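Carboxylic ester hydrolase (Aspergillus niger, PDB 7K4O) probably hydrolyses ester bonds of tannins, as a serine esterase of the tannase family that binds gallic acid in its pocket. Local coordinates at residues Gln317-Tyr322 with Thr378-Met383; Lys16-Pro21 with Arg167-Met172. All coordinates share one frame; numbering follows the deposited sequence. Where two conformers were deposited one is given.

Contact 1. Residues Gln317-Tyr322 with Thr378-Met383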
ATOM      1  N   GLN A 317      -8.491 -21.234 -21.266  1.00 36.34           N
ATOM      2  CA  GLN A 317      -9.675 -21.011 -22.143  1.00 36.63           C
ATOM      3  C   GLN A 317      -9.851 -19.535 -22.540  1.00 38.22           C
ATOM      4  O   GLN A 317     -10.939 -19.188 -23.048  1.00 37.96           O
ATOM      5  CB  GLN A 317     -10.924 -21.594 -21.488  1.00 43.50           C
ATOM      6  CG  GLN A 317     -10.813 -23.107 -21.270  1.00 52.11           C
ATOM      7  CD  GLN A 317     -10.953 -23.844 -22.583  1.00 62.44           C
ATOM      8  OE1 GLN A 317     -10.031 -24.533 -23.043  1.00 62.84           O
ATOM      9  NE2 GLN A 317     -12.107 -23.655 -23.214  1.00 57.59           N
ATOM     10  N   GLY A 318      -8.846 -18.683 -22.316  1.00 37.32           N
ATOM     11  CA  GLY A 318      -8.925 -17.249 -22.674  1.00 35.61           C
ATOM     12  C   GLY A 318      -9.780 -16.406 -21.716  1.00 34.70           C
ATOM     13  O   GLY A 318     -10.032 -15.232 -22.029  1.00 33.02           O
ATOM     14  N   ARG A 319     -10.208 -16.933 -20.571  1.00 32.00           N
ATOM     15  CA  ARG A 319     -11.053 -16.162 -19.629  1.00 31.88           C
ATOM     16  C   ARG A 319     -10.130 -15.378 -18.699  1.00 28.26           C
ATOM     17  O   ARG A 319      -9.101 -15.906 -18.262  1.00 28.58           O
ATOM     18  CB  ARG A 319     -11.968 -17.091 -18.835  1.00 34.45           C
ATOM     19  CG  ARG A 319     -13.003 -17.836 -19.687  1.00 36.81           C
ATOM     20  CD  ARG A 319     -13.742 -18.866 -18.832  1.00 36.19           C
ATOM     21  NE  ARG A 319     -12.799 -19.910 -18.376  1.00 38.89           N
ATOM     22  CZ  ARG A 319     -13.109 -21.198 -18.121  1.00 42.50           C
ATOM     23  NH1 ARG A 319     -14.354 -21.638 -18.194  1.00 43.75           N
ATOM     24  NH2 ARG A 319     -12.158 -22.049 -17.779  1.00 45.72           N
ATOM     25  N   ARG A 320     -10.536 -14.147 -18.379  1.00 28.89           N
ATOM     26  CA  ARG A 320      -9.677 -13.261 -17.556  1.00 27.98           C
ATOM     27  C   ARG A 320      -9.761 -13.667 -16.079  1.00 23.54           C
ATOM     28  O   ARG A 320     -10.878 -13.731 -15.544  1.00 25.97           O
ATOM     29  CB  ARG A 320     -10.096 -11.802 -17.691  1.00 27.53           C
ATOM     30  CG  ARG A 320      -9.130 -10.883 -16.939  1.00 27.12           C
ATOM     31  CD  ARG A 320      -9.470  -9.418 -17.090  1.00 27.94           C
ATOM     32  NE  ARG A 320      -9.000  -8.820 -18.328  1.00 26.38           N
ATOM     33  CZ  ARG A 320      -7.809  -8.312 -18.535  1.00 29.28           C
ATOM     34  NH1 ARG A 320      -6.854  -8.396 -17.621  1.00 27.52           N
ATOM     35  NH2 ARG A 320      -7.562  -7.729 -19.714  1.00 30.07           N
ATOM     36  N   VAL A 321      -8.606 -13.852 -15.482  1.00 27.21           N
ATOM     37  CA  VAL A 321      -8.460 -14.167 -14.036  1.00 26.23           C
ATOM     38  C   VAL A 321      -8.150 -12.890 -13.242  1.00 26.72           C
ATOM     39  O   VAL A 321      -8.723 -12.741 -12.137  1.00 26.56           O
ATOM     40  CB  VAL A 321      -7.373 -15.213 -13.807  1.00 27.57           C
ATOM     41  CG1 VAL A 321      -7.414 -15.675 -12.362  1.00 28.75           C
ATOM     42  CG2 VAL A 321      -7.508 -16.403 -14.777  1.00 29.34           C
ATOM     43  N   TYR A 322      -7.243 -12.063 -13.730  1.00 25.93           N
ATOM     44  CA  TYR A 322      -6.882 -10.824 -13.009  1.00 23.40           C
ATOM     45  C   TYR A 322      -6.403  -9.802 -14.044  1.00 28.39           C
ATOM     46  O   TYR A 322      -6.558 -10.006 -15.248  1.00 28.10           O
ATOM     47  CB  TYR A 322      -5.892 -11.134 -11.879  1.00 24.91           C
ATOM     48  CG  TYR A 322      -5.892 -10.122 -10.731  1.00 21.71           C
ATOM     49  CD1 TYR A 322      -7.083  -9.671 -10.203  1.00 24.09           C
ATOM     50  CD2 TYR A 322      -4.707  -9.612 -10.220  1.00 23.85           C
ATOM     51  CE1 TYR A 322      -7.102  -8.706  -9.192  1.00 23.98           C
ATOM     52  CE2 TYR A 322      -4.711  -8.702  -9.158  1.00 24.57           C
ATOM     53  CZ  TYR A 322      -5.918  -8.268  -8.650  1.00 22.97           C
ATOM     54  OH  TYR A 322      -5.902  -7.302  -7.653  1.00 23.45           O
ATOM     55  N   THR A 378      -2.422 -23.003 -13.220  1.00 28.26           N
ATOM     56  CA  THR A 378      -1.879 -23.214 -11.849  1.00 27.40           C
ATOM     57  C   THR A 378      -2.072 -21.879 -11.087  1.00 28.07           C
ATOM     58  O   THR A 378      -2.503 -21.923  -9.905  1.00 26.17           O
ATOM     59  CB  THR A 378      -0.394 -23.557 -11.839  1.00 31.49           C
ATOM     60  OG1 THR A 378      -0.155 -24.631 -12.762  1.00 29.99           O
ATOM     61  CG2 THR A 378       0.166 -23.957 -10.493  1.00 29.00           C
ATOM     62  N   LEU A 379      -1.741 -20.772 -11.732  1.00 26.66           N
ATOM     63  CA  LEU A 379      -1.874 -19.419 -11.087  1.00 25.54           C
ATOM     64  C   LEU A 379      -3.356 -19.161 -10.781  1.00 26.76           C
ATOM     65  O   LEU A 379      -3.689 -18.694  -9.656  1.00 24.75           O
ATOM     66  CB  LEU A 379      -1.296 -18.324 -11.986  1.00 25.47           C
ATOM     67  CG  LEU A 379       0.185 -18.439 -12.320  1.00 26.94           C
ATOM     68  CD1 LEU A 379       0.634 -17.241 -13.114  1.00 30.31           C
ATOM     69  CD2 LEU A 379       1.066 -18.593 -11.101  1.00 29.64           C
ATOM     70  N   LYS A 380      -4.259 -19.443 -11.712  1.00 26.31           N
ATOM     71  CA  LYS A 380      -5.707 -19.287 -11.477  0.63 24.61           C
ATOM     72  C   LYS A 380      -6.117 -20.107 -10.253  1.00 26.66           C
ATOM     73  O   LYS A 380      -6.834 -19.604  -9.393  1.00 25.70           O
ATOM     74  CB  LYS A 380      -6.494 -19.718 -12.708  0.63 25.04           C
ATOM     75  CG  LYS A 380      -7.989 -19.830 -12.485  0.63 25.20           C
ATOM     76  CD  LYS A 380      -8.705 -20.459 -13.662  0.63 27.60           C
ATOM     77  CE  LYS A 380     -10.192 -20.584 -13.436  0.63 28.94           C
ATOM     78  NZ  LYS A 380     -10.888 -21.029 -14.665  0.63 30.93           N
ATOM     79  N   ASP A 381      -5.688 -21.352 -10.185  1.00 26.30           N
ATOM     80  CA  ASP A 381      -6.122 -22.254  -9.092  1.00 27.49           C
ATOM     81  C   ASP A 381      -5.638 -21.691  -7.740  1.00 25.18           C
ATOM     82  O   ASP A 381      -6.399 -21.772  -6.767  1.00 26.22           O
ATOM     83  CB  ASP A 381      -5.580 -23.679  -9.289  1.00 26.59           C
ATOM     84  CG  ASP A 381      -6.225 -24.405 -10.476  1.00 37.19           C
ATOM     85  OD1 ASP A 381      -7.279 -23.966 -10.943  1.00 33.43           O
ATOM     86  OD2 ASP A 381      -5.629 -25.411 -10.924  1.00 39.10           O
ATOM     87  N   TRP A 382      -4.427 -21.164  -7.696  1.00 25.31           N
ATOM     88  CA  TRP A 382      -3.885 -20.523  -6.459  1.00 23.58           C
ATOM     89  C   TRP A 382      -4.719 -19.292  -6.108  1.00 22.30           C
ATOM     90  O   TRP A 382      -5.042 -19.105  -4.895  1.00 23.83           O
ATOM     91  CB  TRP A 382      -2.418 -20.203  -6.650  1.00 25.36           C
ATOM     92  CG  TRP A 382      -1.495 -21.363  -6.428  1.00 24.24           C
ATOM     93  CD1 TRP A 382      -1.622 -22.404  -5.557  1.00 26.06           C
ATOM     94  CD2 TRP A 382      -0.235 -21.548  -7.089  1.00 24.52           C
ATOM     95  NE1 TRP A 382      -0.518 -23.207  -5.644  1.00 28.59           N
ATOM     96  CE2 TRP A 382       0.356 -22.696  -6.545  1.00 26.68           C
ATOM     97  CE3 TRP A 382       0.495 -20.783  -7.998  1.00 25.77           C
ATOM     98  CZ2 TRP A 382       1.621 -23.131  -6.931  1.00 28.79           C
ATOM     99  CZ3 TRP A 382       1.763 -21.192  -8.362  1.00 28.40           C
ATOM    100  CH2 TRP A 382       2.305 -22.360  -7.836  1.00 27.02           C
ATOM    101  N   MET A 383      -5.120 -18.500  -7.079  1.00 23.76           N
ATOM    102  CA  MET A 383      -5.889 -17.278  -6.732  1.00 23.30           C
ATOM    103  C   MET A 383      -7.229 -17.683  -6.131  1.00 25.71           C
ATOM    104  O   MET A 383      -7.697 -17.076  -5.135  1.00 23.53           O
ATOM    105  CB  MET A 383      -6.065 -16.364  -7.944  1.00 22.58           C
ATOM    106  CG  MET A 383      -4.729 -15.855  -8.439  1.00 24.54           C
ATOM    107  SD  MET A 383      -4.938 -14.705  -9.796  1.00 27.28           S
ATOM    108  CE  MET A 383      -3.241 -14.258 -10.103  1.00 25.15           C
TER
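Within the region inserted between sheet strands 205-209 and 410-416 of this alpha/beta-hydrolase fold, helix 376-390 is packed along one flank by an irregular strip of the loop that follows helix 300-310, and Lys-380 runs along one side of the interface. Its CG stands anti to the backbone N (chi1 170°) and every later torsion is extended, so the side chain runs out straight from the helix and crosses Val-321 at about a right angle. CB lies 4.0 Å from Val-321 CG2, and CG sits at 4.2 Å from both methyls of that valine. At the tip, Lys-380 NZ comes within 3.5 Å of Arg-319 NH2, an approach of like charges with no hydrogen bond between them. Both cations are paired with Asp-315, whose OD2 makes salt bridges with Lys-380 NZ and Arg-319 NE, which probably offsets the repulsion. Arg-319 reaches this acid by a chain bent at chi3 (-65°), while Gln-317 CB lies over one guanidinium face.

One helical turn on from Leu-379, Met-383 extends from CG onward and meets the loop with its sulfur. Tyr-322 adds its CB at 4.2 Å from Met-383 SD, and its hydroxyl is hydrogen-bonded to Arg-214. Helix 215-221 covers Met-383 as well, through Phe-217, Thr-220 and Gln-221. The tightest apolar approach is Val-321 CG1 to Met-383 SD, 3.7 Å.

Contact 2. Residues Lys16-Pro21 with Arg167-Met172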
ATOM      1  N   LYS A  16       3.607   4.472  33.340  1.00 25.20           N
ATOM      2  CA  LYS A  16       3.028   3.300  34.008  1.00 24.73           C
ATOM      3  C   LYS A  16       1.667   3.648  34.611  1.00 27.82           C
ATOM      4  O   LYS A  16       0.726   2.829  34.508  1.00 26.68           O
ATOM      5  CB  LYS A  16       3.950   2.810  35.127  1.00 27.50           C
ATOM      6  CG  LYS A  16       5.117   1.984  34.657  1.00 29.97           C
ATOM      7  CD  LYS A  16       6.051   1.602  35.807  1.00 35.34           C
ATOM      8  CE  LYS A  16       7.337   0.986  35.304  1.00 40.38           C
ATOM      9  NZ  LYS A  16       8.128   0.468  36.451  1.00 49.25           N
ATOM     10  N   ALA A  17       1.515   4.854  35.162  1.00 24.66           N
ATOM     11  CA  ALA A  17       0.258   5.255  35.813  1.00 27.18           C
ATOM     12  C   ALA A  17      -0.821   5.476  34.736  1.00 28.34           C
ATOM     13  O   ALA A  17      -1.994   5.364  35.095  1.00 28.66           O
ATOM     14  CB  ALA A  17       0.443   6.498  36.665  1.00 28.79           C
ATOM     15  N   ALA A  18      -0.456   5.765  33.481  1.00 23.64           N
ATOM     16  CA  ALA A  18      -1.448   6.055  32.413  1.00 23.41           C
ATOM     17  C   ALA A  18      -1.817   4.782  31.619  1.00 24.11           C
ATOM     18  O   ALA A  18      -2.759   4.807  30.815  1.00 22.71           O
ATOM     19  CB  ALA A  18      -0.860   7.069  31.478  1.00 23.98           C
ATOM     20  N   LEU A  19      -1.065   3.693  31.766  1.00 24.96           N
ATOM     21  CA  LEU A  19      -1.421   2.489  30.979  1.00 25.89           C
ATOM     22  C   LEU A  19      -2.816   2.033  31.381  1.00 24.82           C
ATOM     23  O   LEU A  19      -3.209   2.081  32.538  1.00 24.79           O
ATOM     24  CB  LEU A  19      -0.428   1.372  31.270  1.00 27.16           C
ATOM     25  CG  LEU A  19       0.914   1.481  30.585  1.00 29.72           C
ATOM     26  CD1 LEU A  19       1.826   0.431  31.228  1.00 35.13           C
ATOM     27  CD2 LEU A  19       0.790   1.308  29.086  1.00 30.72           C
ATOM     28  N   PRO A  20      -3.621   1.501  30.429  1.00 24.90           N
ATOM     29  CA  PRO A  20      -4.843   0.833  30.817  1.00 26.11           C
ATOM     30  C   PRO A  20      -4.453  -0.380  31.656  1.00 26.86           C
ATOM     31  O   PRO A  20      -3.396  -0.988  31.446  1.00 29.75           O
ATOM     32  CB  PRO A  20      -5.485   0.453  29.489  1.00 26.50           C
ATOM     33  CG  PRO A  20      -4.317   0.344  28.544  1.00 26.86           C
ATOM     34  CD  PRO A  20      -3.300   1.371  29.008  1.00 24.59           C
ATOM     35  N   PRO A  21      -5.345  -0.810  32.544  1.00 28.14           N
ATOM     36  CA  PRO A  21      -5.089  -2.018  33.314  1.00 33.52           C
ATOM     37  C   PRO A  21      -5.120  -3.306  32.475  1.00 34.63           C
ATOM     38  O   PRO A  21      -5.833  -3.376  31.487  1.00 33.42           O
ATOM     39  CB  PRO A  21      -6.252  -2.051  34.319  1.00 33.46           C
ATOM     40  CG  PRO A  21      -7.370  -1.256  33.679  1.00 35.87           C
ATOM     41  CD  PRO A  21      -6.689  -0.251  32.761  1.00 30.24           C
ATOM     42  N   ARG A 167      -5.298   9.034  26.107  1.00 20.31           N
ATOM     43  CA  ARG A 167      -6.310   9.767  26.929  0.53 20.40           C
ATOM     44  C   ARG A 167      -5.832   9.945  28.366  1.00 21.52           C
ATOM     45  O   ARG A 167      -5.983  11.072  28.933  1.00 22.20           O
ATOM     46  CB  ARG A 167      -7.647   9.044  26.988  0.53 22.42           C
ATOM     47  CG  ARG A 167      -8.435   9.153  25.707  0.53 22.82           C
ATOM     48  CD  ARG A 167      -9.780   8.461  25.979  0.53 22.21           C
ATOM     49  NE  ARG A 167     -10.636   8.861  24.886  0.53 22.27           N
ATOM     50  CZ  ARG A 167     -11.289  10.019  24.823  0.53 22.01           C
ATOM     51  NH1 ARG A 167     -12.000  10.295  23.744  0.53 24.17           N
ATOM     52  NH2 ARG A 167     -11.203  10.886  25.817  0.53 20.70           N
ATOM     53  N   ASN A 168      -5.261   8.909  28.944  1.00 19.99           N
ATOM     54  CA  ASN A 168      -4.852   8.962  30.368  1.00 22.76           C
ATOM     55  C   ASN A 168      -3.656   9.898  30.536  1.00 22.90           C
ATOM     56  O   ASN A 168      -3.658  10.720  31.482  1.00 23.81           O
ATOM     57  CB  ASN A 168      -4.558   7.588  30.922  1.00 22.70           C
ATOM     58  CG  ASN A 168      -5.766   6.674  30.994  1.00 29.38           C
ATOM     59  OD1 ASN A 168      -6.885   7.172  31.091  1.00 33.16           O
ATOM     60  ND2 ASN A 168      -5.547   5.357  30.946  1.00 27.26           N
ATOM     61  N   VAL A 169      -2.652   9.811  29.678  1.00 22.35           N
ATOM     62  CA  VAL A 169      -1.353  10.467  29.932  1.00 22.43           C
ATOM     63  C   VAL A 169      -1.485  11.974  29.757  1.00 26.02           C
ATOM     64  O   VAL A 169      -0.820  12.707  30.510  1.00 24.22           O
ATOM     65  CB  VAL A 169      -0.230   9.818  29.113  1.00 25.33           C
ATOM     66  CG1 VAL A 169      -0.210  10.363  27.736  1.00 23.39           C
ATOM     67  CG2 VAL A 169       1.111   9.985  29.829  1.00 28.31           C
ATOM     68  N   TYR A 170      -2.398  12.449  28.908  1.00 21.02           N
ATOM     69  CA  TYR A 170      -2.589  13.893  28.664  1.00 21.48           C
ATOM     70  C   TYR A 170      -3.750  14.427  29.514  1.00 23.09           C
ATOM     71  O   TYR A 170      -4.066  15.615  29.361  1.00 24.28           O
ATOM     72  CB  TYR A 170      -2.793  14.173  27.197  1.00 21.86           C
ATOM     73  CG  TYR A 170      -1.539  13.920  26.367  1.00 21.67           C
ATOM     74  CD1 TYR A 170      -0.405  14.720  26.499  1.00 21.03           C
ATOM     75  CD2 TYR A 170      -1.473  12.870  25.468  1.00 20.28           C
ATOM     76  CE1 TYR A 170       0.737  14.516  25.739  1.00 20.77           C
ATOM     77  CE2 TYR A 170      -0.364  12.676  24.687  1.00 20.70           C
ATOM     78  CZ  TYR A 170       0.784  13.430  24.877  1.00 22.01           C
ATOM     79  OH  TYR A 170       1.851  13.233  24.050  1.00 22.00           O
ATOM     80  N   GLY A 171      -4.363  13.594  30.331  1.00 23.41           N
ATOM     81  CA  GLY A 171      -5.454  14.050  31.240  1.00 24.56           C
ATOM     82  C   GLY A 171      -6.703  14.432  30.481  1.00 24.38           C
ATOM     83  O   GLY A 171      -7.423  15.389  30.913  1.00 25.30           O
ATOM     84  N   MET A 172      -6.999  13.738  29.389  1.00 20.84           N
ATOM     85  CA  MET A 172      -8.247  13.999  28.632  1.00 21.38           C
ATOM     86  C   MET A 172      -9.445  13.528  29.457  1.00 23.48           C
ATOM     87  O   MET A 172      -9.432  12.453  30.074  1.00 25.10           O
ATOM     88  CB  MET A 172      -8.240  13.289  27.283  1.00 21.03           C
ATOM     89  CG  MET A 172      -7.164  13.806  26.360  1.00 22.23           C
ATOM     90  SD  MET A 172      -7.135  13.036  24.744  1.00 22.46           S
ATOM     91  CE  MET A 172      -8.679  13.649  24.079  1.00 25.38           C
TER
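A single hydrogen bond supplies the polar part of this contact between two helix ends. Asn-168 ND2 donates to the carbonyl oxygen of Ala-18 over 2.8 Å, nearly straight with an N-H...O angle of 165°. The acceptor lies in the plane of the Asn-168 amide, but the donor stands 37° above the carbonyl plane of Ala-18, so the bond does not follow a lone pair. Asn-168 CG is anti to its own carbonyl carbon, beside the backbone N, and this torsion, with chi2 turning the amide, carries ND2 across to the last carbonyl of helix 12-18. The next residue, Leu-19, leaves helical geometry, and the asparagine thus serves a carbonyl at the C-terminal end of that helix.

The apolar part is small and close. CA atoms of Ala-18 and Asn-168 are 4.9 Å apart, consistent with the small Ala-18 side chain. Ala-18 CB points at helix 144-169 and lies 3.7 Å from Val-169 CB, with Val-169 CG2 slightly farther off. The CB atoms of Ala-18 and Asn-168 approach to 3.8 Å. Leu-165 also touches Ala-18, Ala-164 touches Pro-20, and Leu-9 of helix 6-9 packs against Val-169.

Backbone bonds define how the longer helix stops. Met-172 N bonds to Arg-167 O at 2.9 Å. Gly-171, at positive phi, adds a second bond from its N to Asn-168 O at 3.2 Å. Two helix C-termini therefore meet here, that of helix 12-18 near the N-terminus of the chain and that of helix 144-169, which is closed by a glycine-centred Schellman motif.

Contact 2 and contact 1 lie on opposite sides of the chain's centre, about 52 Å apart between centres and about 37 Å between nearest atoms, without touching. They share no helix or strand. Along the chain both segments of contact 2, which are 146 residues apart, precede both of contact 1, which are 56 residues apart. Contact 2 ties the N-terminal helix 12-18 to helix 144-169, and the chain between them supplies several strands of the nine-stranded mixed sheet. Contact 1 lies within the long insertion between strands 205-209 and 410-416, which are neighbours in that sheet. The two thus join helices and loops in separate regions of one single-chain enzyme.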